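PDB 5A9A: polyhedrin from Simulium ubiquitum cypovirus, which forms the crystalline lattice of viral occlusion bodies (polyhedra), which probably protects embedded cypovirus particles outside the insect host, and binds UTP. Local coordinates for residues A[113-126]-A[164-178]. Sequence-based numbering, arbitrary orientation.
Sequences NICWENVRVEVENE and LRCQNESLKFKFPSR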
# COMPACT_ATOMS: atom_id res chain seq x y z
N ASN A 113 8.90 -18.67 9.57
CA ASN A 113 9.78 -18.30 10.66
C ASN A 113 9.32 -16.99 11.30
O ASN A 113 9.91 -15.94 11.08
CB ASN A 113 11.21 -18.16 10.13
CG ASN A 113 12.22 -17.89 11.21
OD1 ASN A 113 12.04 -18.30 12.37
ND2 ASN A 113 13.31 -17.22 10.85
N ILE A 114 8.26 -17.08 12.10
CA ILE A 114 7.58 -15.90 12.63
C ILE A 114 7.87 -15.71 14.12
O ILE A 114 7.85 -16.66 14.90
CB ILE A 114 6.06 -16.02 12.42
CG1 ILE A 114 5.74 -15.97 10.92
CG2 ILE A 114 5.32 -14.91 13.16
CD1 ILE A 114 4.34 -16.39 10.57
N CYS A 115 8.14 -14.46 14.50
CA CYS A 115 8.35 -14.12 15.91
C CYS A 115 6.99 -14.05 16.60
O CYS A 115 6.37 -12.98 16.67
CB CYS A 115 9.07 -12.78 16.04
SG CYS A 115 9.47 -12.32 17.74
N TRP A 116 6.54 -15.18 17.11
CA TRP A 116 5.19 -15.30 17.64
C TRP A 116 4.95 -14.34 18.80
O TRP A 116 3.83 -13.86 18.99
CB TRP A 116 4.93 -16.75 18.07
CG TRP A 116 5.04 -17.69 16.92
CD1 TRP A 116 6.02 -18.61 16.69
CD2 TRP A 116 4.14 -17.77 15.81
NE1 TRP A 116 5.77 -19.27 15.51
CE2 TRP A 116 4.63 -18.77 14.95
CE3 TRP A 116 2.96 -17.09 15.46
CZ2 TRP A 116 3.98 -19.12 13.76
CZ3 TRP A 116 2.32 -17.43 14.28
CH2 TRP A 116 2.83 -18.44 13.44
N GLU A 117 6.00 -14.05 19.55
CA GLU A 117 5.93 -13.08 20.64
C GLU A 117 5.48 -11.70 20.15
O GLU A 117 4.81 -10.96 20.87
CB GLU A 117 7.30 -12.98 21.32
CG GLU A 117 7.57 -11.64 21.99
CD GLU A 117 8.97 -11.58 22.59
OE1 GLU A 117 9.78 -12.49 22.31
OE2 GLU A 117 9.25 -10.62 23.33
N ASN A 118 5.85 -11.35 18.92
CA ASN A 118 5.57 -10.02 18.39
C ASN A 118 4.39 -9.98 17.43
O ASN A 118 4.08 -8.93 16.86
CB ASN A 118 6.82 -9.46 17.70
CG ASN A 118 7.83 -8.91 18.68
OD1 ASN A 118 7.69 -9.08 19.89
ND2 ASN A 118 8.86 -8.26 18.17
N VAL A 119 3.73 -11.11 17.25
CA VAL A 119 2.53 -11.17 16.43
C VAL A 119 1.39 -10.38 17.07
O VAL A 119 1.18 -10.45 18.29
CB VAL A 119 2.07 -12.63 16.20
CG1 VAL A 119 0.64 -12.69 15.68
CG2 VAL A 119 3.02 -13.34 15.25
N ARG A 120 0.67 -9.63 16.25
CA ARG A 120 -0.52 -8.91 16.70
C ARG A 120 -1.64 -9.13 15.70
O ARG A 120 -1.47 -8.90 14.50
CB ARG A 120 -0.24 -7.41 16.82
CG ARG A 120 0.90 -7.03 17.75
CD ARG A 120 0.58 -7.30 19.21
NE ARG A 120 1.62 -6.77 20.09
CZ ARG A 120 2.66 -7.48 20.54
NH1 ARG A 120 2.81 -8.75 20.19
NH2 ARG A 120 3.55 -6.90 21.33
N VAL A 121 -2.78 -9.59 16.19
CA VAL A 121 -3.99 -9.68 15.38
C VAL A 121 -5.12 -9.03 16.17
O VAL A 121 -5.47 -9.49 17.25
CB VAL A 121 -4.38 -11.13 15.04
CG1 VAL A 121 -5.70 -11.17 14.28
CG2 VAL A 121 -3.27 -11.80 14.23
N GLU A 122 -5.69 -7.96 15.62
CA GLU A 122 -6.65 -7.18 16.37
C GLU A 122 -7.95 -6.97 15.60
O GLU A 122 -7.94 -6.53 14.45
CB GLU A 122 -6.04 -5.83 16.75
CG GLU A 122 -6.85 -5.06 17.78
CD GLU A 122 -6.03 -3.98 18.48
OE1 GLU A 122 -5.66 -2.99 17.82
OE2 GLU A 122 -5.76 -4.14 19.69
N VAL A 123 -9.06 -7.31 16.24
CA VAL A 123 -10.37 -7.03 15.69
C VAL A 123 -10.75 -5.61 16.08
O VAL A 123 -11.03 -5.33 17.25
CB VAL A 123 -11.42 -8.02 16.21
CG1 VAL A 123 -12.78 -7.75 15.57
CG2 VAL A 123 -10.98 -9.45 15.94
N GLU A 124 -10.75 -4.72 15.10
CA GLU A 124 -10.96 -3.30 15.35
C GLU A 124 -12.43 -2.95 15.16
O GLU A 124 -13.21 -3.78 14.70
CB GLU A 124 -10.11 -2.47 14.39
CG GLU A 124 -8.66 -2.95 14.27
CD GLU A 124 -7.86 -2.69 15.53
OE1 GLU A 124 -8.44 -2.22 16.54
OE2 GLU A 124 -6.64 -2.96 15.52
N ASN A 125 -12.81 -1.73 15.53
CA ASN A 125 -14.18 -1.29 15.33
C ASN A 125 -14.37 -0.78 13.90
O ASN A 125 -13.50 -0.97 13.05
CB ASN A 125 -14.58 -0.22 16.35
CG ASN A 125 -13.75 1.04 16.25
OD1 ASN A 125 -13.19 1.35 15.19
ND2 ASN A 125 -13.66 1.79 17.35
N GLU A 126 -15.51 -0.15 13.64
CA GLU A 126 -15.88 0.22 12.27
C GLU A 126 -14.95 1.26 11.66
O GLU A 126 -14.92 1.42 10.44
CB GLU A 126 -17.33 0.70 12.22
CG GLU A 126 -17.62 1.96 13.02
CD GLU A 126 -17.97 1.67 14.47
OE1 GLU A 126 -17.74 0.53 14.94
OE2 GLU A 126 -18.48 2.59 15.14
N LEU A 164 -17.10 -13.51 14.49
CA LEU A 164 -17.63 -12.17 14.35
C LEU A 164 -19.11 -12.19 14.71
O LEU A 164 -19.94 -12.66 13.93
CB LEU A 164 -17.41 -11.65 12.92
CG LEU A 164 -15.95 -11.60 12.45
CD1 LEU A 164 -15.86 -11.15 10.99
CD2 LEU A 164 -15.12 -10.68 13.33
N ARG A 165 -19.44 -11.69 15.90
CA ARG A 165 -20.80 -11.73 16.41
C ARG A 165 -21.54 -10.44 16.10
O ARG A 165 -22.72 -10.30 16.39
CB ARG A 165 -20.79 -11.94 17.93
CG ARG A 165 -20.13 -13.23 18.39
CD ARG A 165 -18.99 -12.93 19.33
NE ARG A 165 -18.49 -14.12 20.01
CZ ARG A 165 -17.35 -14.17 20.70
NH1 ARG A 165 -16.59 -13.08 20.79
NH2 ARG A 165 -16.97 -15.29 21.29
N CYS A 166 -20.82 -9.50 15.50
CA CYS A 166 -21.37 -8.20 15.15
C CYS A 166 -21.00 -7.95 13.70
O CYS A 166 -20.31 -8.77 13.09
CB CYS A 166 -20.78 -7.12 16.05
SG CYS A 166 -20.97 -7.47 17.83
N GLN A 167 -21.45 -6.84 13.13
CA GLN A 167 -21.08 -6.49 11.76
C GLN A 167 -20.49 -5.08 11.68
O GLN A 167 -20.64 -4.41 10.66
CB GLN A 167 -22.27 -6.63 10.81
CG GLN A 167 -22.86 -8.03 10.75
CD GLN A 167 -23.72 -8.24 9.53
OE1 GLN A 167 -24.29 -7.29 8.99
NE2 GLN A 167 -23.82 -9.48 9.07
N ASN A 168 -19.83 -4.65 12.75
CA ASN A 168 -19.20 -3.33 12.77
C ASN A 168 -17.68 -3.42 12.84
O ASN A 168 -16.99 -2.40 12.89
CB ASN A 168 -19.68 -2.53 13.98
CG ASN A 168 -19.13 -3.06 15.29
OD1 ASN A 168 -19.17 -4.27 15.56
ND2 ASN A 168 -18.58 -2.17 16.11
N GLU A 169 -17.15 -4.64 12.83
CA GLU A 169 -15.73 -4.84 13.08
C GLU A 169 -14.88 -4.97 11.82
O GLU A 169 -15.37 -5.35 10.76
CB GLU A 169 -15.53 -6.07 13.97
CG GLU A 169 -16.14 -5.90 15.35
CD GLU A 169 -16.07 -7.16 16.19
OE1 GLU A 169 -16.52 -8.23 15.70
OE2 GLU A 169 -15.57 -7.09 17.33
N SER A 170 -13.61 -4.64 11.97
CA SER A 170 -12.63 -4.74 10.90
C SER A 170 -11.39 -5.44 11.45
O SER A 170 -11.46 -6.05 12.52
CB SER A 170 -12.30 -3.35 10.35
OG SER A 170 -11.81 -2.49 11.37
N LEU A 171 -10.27 -5.36 10.75
CA LEU A 171 -9.11 -6.17 11.10
C LEU A 171 -7.78 -5.48 10.83
O LEU A 171 -7.59 -4.84 9.79
CB LEU A 171 -9.17 -7.50 10.34
CG LEU A 171 -8.16 -8.58 10.74
CD1 LEU A 171 -8.53 -9.18 12.08
CD2 LEU A 171 -8.09 -9.65 9.67
N LYS A 172 -6.85 -5.62 11.77
CA LYS A 172 -5.48 -5.14 11.61
C LYS A 172 -4.54 -6.21 12.14
O LYS A 172 -4.81 -6.82 13.17
CB LYS A 172 -5.27 -3.82 12.36
CG LYS A 172 -4.01 -3.06 11.95
CD LYS A 172 -3.96 -1.65 12.56
CE LYS A 172 -3.61 -1.69 14.04
NZ LYS A 172 -3.47 -0.32 14.63
N PHE A 173 -3.43 -6.46 11.44
CA PHE A 173 -2.54 -7.56 11.82
C PHE A 173 -1.07 -7.31 11.52
O PHE A 173 -0.72 -6.49 10.67
CB PHE A 173 -2.98 -8.85 11.13
CG PHE A 173 -3.16 -8.71 9.64
CD1 PHE A 173 -2.09 -8.91 8.78
CD2 PHE A 173 -4.39 -8.39 9.11
CE1 PHE A 173 -2.25 -8.78 7.41
CE2 PHE A 173 -4.57 -8.26 7.74
CZ PHE A 173 -3.49 -8.46 6.89
N LYS A 174 -0.21 -8.04 12.22
CA LYS A 174 1.23 -7.96 12.05
C LYS A 174 1.86 -9.32 12.32
O LYS A 174 1.71 -9.87 13.41
CB LYS A 174 1.83 -6.92 13.00
CG LYS A 174 3.31 -6.65 12.78
CD LYS A 174 4.10 -6.68 14.08
CE LYS A 174 3.73 -5.54 15.00
NZ LYS A 174 4.79 -5.30 16.02
N PHE A 175 2.57 -9.86 11.33
CA PHE A 175 3.29 -11.12 11.49
C PHE A 175 4.74 -10.94 11.08
O PHE A 175 5.07 -11.06 9.90
CB PHE A 175 2.64 -12.22 10.64
CG PHE A 175 1.19 -12.46 10.95
CD1 PHE A 175 0.82 -13.32 11.96
CD2 PHE A 175 0.20 -11.82 10.23
CE1 PHE A 175 -0.52 -13.54 12.26
CE2 PHE A 175 -1.13 -12.03 10.51
CZ PHE A 175 -1.49 -12.90 11.53
N PRO A 176 5.62 -10.64 12.05
CA PRO A 176 7.02 -10.31 11.75
C PRO A 176 7.96 -11.52 11.81
O PRO A 176 7.73 -12.45 12.58
CB PRO A 176 7.36 -9.32 12.86
CG PRO A 176 6.56 -9.79 14.03
CD PRO A 176 5.31 -10.46 13.47
N SER A 177 9.02 -11.48 11.00
CA SER A 177 10.00 -12.56 10.97
C SER A 177 10.81 -12.62 12.25
O SER A 177 10.99 -11.61 12.94
CB SER A 177 10.97 -12.35 9.80
OG SER A 177 10.30 -12.02 8.60
N ARG A 178 11.29 -13.81 12.59
CA ARG A 178 12.34 -13.96 13.59
C ARG A 178 13.65 -13.50 12.97
O ARG A 178 13.84 -13.62 11.76
CB ARG A 178 12.50 -15.42 14.02
CG ARG A 178 11.44 -15.97 14.95
CD ARG A 178 11.93 -17.29 15.52
NE ARG A 178 10.89 -18.04 16.22
CZ ARG A 178 10.10 -18.94 15.65
NH1 ARG A 178 10.20 -19.20 14.35
NH2 ARG A 178 9.19 -19.59 16.38
O HOH W 1 7.55 -20.60 13.46
O HOH W 2 4.34 -6.62 18.20
O HOH W 3 -13.64 -5.42 18.32
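Val121 and Phe175 mark the tight part of this antiparallel pairing: Val121 CG2 lies 3.4 Å from Phe175 CZ, and Val119 CG1 3.7 Å from Phe175 CE1. Phe175 CG stands anti to its carbonyl carbon (chi1 -58°), which lays the ring's CE1-CZ side against the methyls of Val119 and Val121. Strands 120-124 and 170-176 run at 157° to each other, and six backbone bonds join them through the hydrogen-bonded pairs Arg120-Lys174, Glu122-Lys172 and Glu124-Ser170. On the other face, Glu122 OE1 lies 2.5 Å from Glu124 OE2, so one acid probably holds a proton; Glu122 also accepts from Gly141 and Asn130, and Lys172 NZ binds Ala139 O.

The margins, at Arg178, Asn118 and Glu169, are polar, partly exposed and water-bridged. Arg178 NH1 meets Asn113 OD1 at 2.8 Å, with amide and guanidinium nearly coplanar (28°), and Ile114 O sits 3.3 Å above the guanidinium plane; a water links NH1 to Trp116 NE1. Others join Asn118 O to Lys174 NZ and Val123 O to Glu169 OE2.

Within the four-stranded sheet, strands 57-62 and 145-146 flank this central pair; Val121 and Phe175 pack on strand 105-111 of the six-stranded sheet, while Lys172 and Lys174 meet a second subunit.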